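Multisubunit Na+/H+ antiporter, F subunit (Anoxybacillus flavithermus, PDB 6Z16) forms the small F subunit of the membrane-embedded Mrp complex, a multisubunit antiporter that exchanges sodium ions for protons. Local coordinates at residues F17-V21 with A33-M37. Coordinates in Å, arbitrary orientation, origin at the centre of the assembly. Residues are numbered along the deposited sequence.
With PTY (phosphatidylethanolamine), chain B.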
loop_
_atom_site.group_PDB
_atom_site.type_symbol
_atom_site.label_atom_id
_atom_site.label_comp_id
_atom_site.label_asym_id
_atom_site.label_seq_id
_atom_site.Cartn_x
_atom_site.Cartn_y
_atom_site.Cartn_z
ATOM N N PHE F 17 -1.396 47.345 -5.562
ATOM C CA PHE F 17 -0.018 46.867 -5.436
ATOM C C PHE F 17 0.892 47.522 -6.468
ATOM O O PHE F 17 2.086 47.703 -6.214
ATOM C CB PHE F 17 0.071 45.341 -5.563
ATOM C CG PHE F 17 -0.611 44.590 -4.456
ATOM C CD1 PHE F 17 -0.163 44.703 -3.152
ATOM C CD2 PHE F 17 -1.639 43.703 -4.729
ATOM C CE1 PHE F 17 -0.781 44.012 -2.134
ATOM C CE2 PHE F 17 -2.255 42.999 -3.715
ATOM C CZ PHE F 17 -1.823 43.151 -2.418
ATOM N N LEU F 18 0.341 47.924 -7.613
ATOM C CA LEU F 18 1.132 48.660 -8.590
ATOM C C LEU F 18 1.428 50.074 -8.104
ATOM O O LEU F 18 2.499 50.622 -8.389
ATOM C CB LEU F 18 0.406 48.667 -9.930
ATOM C CG LEU F 18 1.134 49.082 -11.206
ATOM C CD1 LEU F 18 0.566 48.273 -12.337
ATOM C CD2 LEU F 18 0.962 50.555 -11.515
ATOM N N TYR F 19 0.486 50.687 -7.385
ATOM C CA TYR F 19 0.766 51.985 -6.783
ATOM C C TYR F 19 1.852 51.873 -5.728
ATOM O O TYR F 19 2.667 52.787 -5.571
ATOM C CB TYR F 19 -0.497 52.599 -6.175
ATOM C CG TYR F 19 -0.210 53.924 -5.505
ATOM C CD1 TYR F 19 0.050 55.056 -6.258
ATOM C CD2 TYR F 19 -0.164 54.034 -4.118
ATOM C CE1 TYR F 19 0.337 56.262 -5.655
ATOM C CE2 TYR F 19 0.123 55.237 -3.507
ATOM C CZ TYR F 19 0.370 56.346 -4.281
ATOM O OH TYR F 19 0.648 57.547 -3.678
ATOM N N ARG F 20 1.893 50.761 -5.008
ATOM C CA ARG F 20 2.993 50.598 -4.067
ATOM C C ARG F 20 4.305 50.220 -4.760
ATOM O O ARG F 20 5.377 50.540 -4.239
ATOM C CB ARG F 20 2.596 49.587 -2.987
ATOM C CG ARG F 20 3.620 49.323 -1.883
ATOM C CD ARG F 20 4.115 50.612 -1.250
ATOM N NE ARG F 20 3.047 51.460 -0.747
ATOM C CZ ARG F 20 3.227 52.717 -0.375
ATOM N NH1 ARG F 20 2.212 53.437 0.066
ATOM N NH2 ARG F 20 4.435 53.245 -0.429
ATOM N N VAL F 21 4.265 49.594 -5.939
ATOM C CA VAL F 21 5.535 49.301 -6.601
ATOM C C VAL F 21 6.085 50.534 -7.321
ATOM O O VAL F 21 7.301 50.626 -7.528
ATOM C CB VAL F 21 5.426 48.089 -7.552
ATOM C CG1 VAL F 21 4.816 48.440 -8.880
ATOM C CG2 VAL F 21 6.774 47.437 -7.766
ATOM N N ALA F 33 5.408 44.191 -3.158
ATOM C CA ALA F 33 4.310 44.529 -4.054
ATOM C C ALA F 33 4.305 43.652 -5.301
ATOM O O ALA F 33 3.239 43.224 -5.754
ATOM C CB ALA F 33 4.389 46.005 -4.430
ATOM N N LEU F 34 5.485 43.348 -5.854
ATOM C CA LEU F 34 5.543 42.465 -7.021
ATOM C C LEU F 34 5.162 41.031 -6.668
ATOM O O LEU F 34 4.509 40.344 -7.467
ATOM C CB LEU F 34 6.933 42.512 -7.646
ATOM C CG LEU F 34 7.222 43.805 -8.398
ATOM C CD1 LEU F 34 8.674 43.906 -8.796
ATOM C CD2 LEU F 34 6.321 43.884 -9.615
ATOM N N ASP F 35 5.555 40.569 -5.476
ATOM C CA ASP F 35 5.172 39.236 -5.007
ATOM C C ASP F 35 3.656 39.111 -4.874
ATOM O O ASP F 35 3.044 38.154 -5.381
ATOM C CB ASP F 35 5.853 38.957 -3.668
ATOM C CG ASP F 35 5.795 37.493 -3.263
ATOM O OD1 ASP F 35 5.240 36.662 -4.014
ATOM O OD2 ASP F 35 6.325 37.166 -2.180
ATOM N N ALA F 36 3.032 40.085 -4.206
ATOM C CA ALA F 36 1.582 40.073 -4.057
ATOM C C ALA F 36 0.870 40.257 -5.389
ATOM O O ALA F 36 -0.223 39.714 -5.585
ATOM C CB ALA F 36 1.157 41.159 -3.086
ATOM N N MET F 37 1.491 40.981 -6.321
ATOM C CA MET F 37 0.909 41.177 -7.640
ATOM C C MET F 37 0.906 39.878 -8.433
ATOM O O MET F 37 -0.065 39.573 -9.137
ATOM C CB MET F 37 1.703 42.256 -8.364
ATOM C CG MET F 37 1.059 42.850 -9.572
ATOM S SD MET F 37 2.223 44.029 -10.268
ATOM C CE MET F 37 2.367 45.179 -8.913
HETATM C C1 PTY B . 11.253 49.861 -9.867
HETATM C C2 PTY B . 17.140 52.082 -6.612
HETATM C C3 PTY B . 15.623 51.923 -6.862
HETATM O O4 PTY B . 10.588 50.661 -10.870
HETATM C C5 PTY B . 13.190 51.401 -10.391
HETATM C C6 PTY B . 12.627 50.343 -9.483
HETATM O O7 PTY B . 13.472 49.160 -9.605
HETATM C C8 PTY B . 13.563 48.338 -8.549
HETATM O O10 PTY B . 13.102 48.584 -7.468
HETATM C C11 PTY B . 14.320 47.094 -8.905
HETATM C C12 PTY B . 14.146 45.950 -7.921
HETATM C C13 PTY B . 12.745 45.371 -7.898
HETATM C C14 PTY B . 12.309 44.759 -9.214
HETATM C C15 PTY B . 13.193 43.624 -9.700
HETATM C C16 PTY B . 12.692 42.983 -10.982
HETATM C C17 PTY B . 11.352 42.297 -10.838
HETATM C C18 PTY B . 10.616 42.083 -12.146
HETATM C C19 PTY B . 9.145 41.812 -11.929
HETATM C C20 PTY B . 8.296 41.805 -13.180
HETATM C C21 PTY B . 6.811 41.831 -12.866
HETATM C C22 PTY B . 6.396 40.811 -11.813
HETATM C C23 PTY B . 4.918 40.845 -11.468
HETATM C C24 PTY B . 4.018 40.690 -12.677
HETATM C C25 PTY B . 2.538 40.773 -12.360
HETATM C C26 PTY B . 1.653 40.917 -13.584
HETATM C C27 PTY B . 1.025 42.292 -13.730
HETATM C C28 PTY B . 2.002 43.401 -14.033
HETATM C C29 PTY B . 1.435 44.767 -13.762
HETATM C C30 PTY B . 9.731 51.587 -10.439
HETATM C C31 PTY B . 8.671 51.845 -11.461
HETATM O O30 PTY B . 9.793 52.105 -9.360
HETATM C C32 PTY B . 7.942 50.559 -11.825
HETATM C C33 PTY B . 6.937 50.750 -12.939
HETATM C C34 PTY B . 6.204 49.484 -13.345
HETATM C C35 PTY B . 5.205 49.723 -14.461
HETATM C C36 PTY B . 4.291 48.550 -14.756
HETATM C C37 PTY B . 3.116 48.925 -15.640
HETATM C C38 PTY B . 2.037 47.866 -15.718
HETATM C C39 PTY B . 0.737 48.378 -16.313
HETATM C C40 PTY B . -0.442 47.438 -16.126
HETATM C C41 PTY B . -0.254 46.069 -16.756
HETATM C C42 PTY B . -1.291 45.053 -16.311
HETATM C C43 PTY B . -0.980 43.631 -16.720
HETATM C C44 PTY B . -1.880 42.610 -16.065
HETATM P P1 PTY B . 14.810 53.143 -9.099
HETATM O O11 PTY B . 15.431 51.916 -8.299
HETATM O O12 PTY B . 14.524 54.237 -8.076
HETATM O O13 PTY B . 15.679 53.552 -10.220
HETATM O O14 PTY B . 13.381 52.609 -9.625
HETATM N N1 PTY B . 17.415 51.902 -5.183
#
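The ring of F17 lies with one face over the methyl group of A36, a CH-pi contact in which A36 CB sits 3.6 Å from the centroid of the F17 ring and 13° off its normal. It belongs to an antiparallel helical hairpin of helices 3-22 and 27-52, both predicted to span the membrane, whose local axes approach to 8.9 Å at 157°. Alanine suits the place where the backbones come nearest, F17 CA to A33 CA 5.1 Å: the single methyl of A33 fits against the partner helix, A33 CB lying 3.4 Å from F17 O, an oxygen that already accepts the helical hydrogen bond from V21 N. One turn on from A33, M37 runs its long, flexible chain back across the interface, so that its CE reaches F17, L18 and V21. The contact has no hydrogen bond between the segments and rests on apolar packing, as suits helices packed side by side within a membrane. R20 instead directs its guanidinium away, to weak hydrogen bonds with I32 O and A31 O of a neighbouring subunit. Along one flank L18, V21, L34 and M37 line a phosphatidylethanolamine pocket. There V21 CG2 meets L34 CG at 3.7 Å, while M37 SD touches lipid carbon C29 at 3.7 Å.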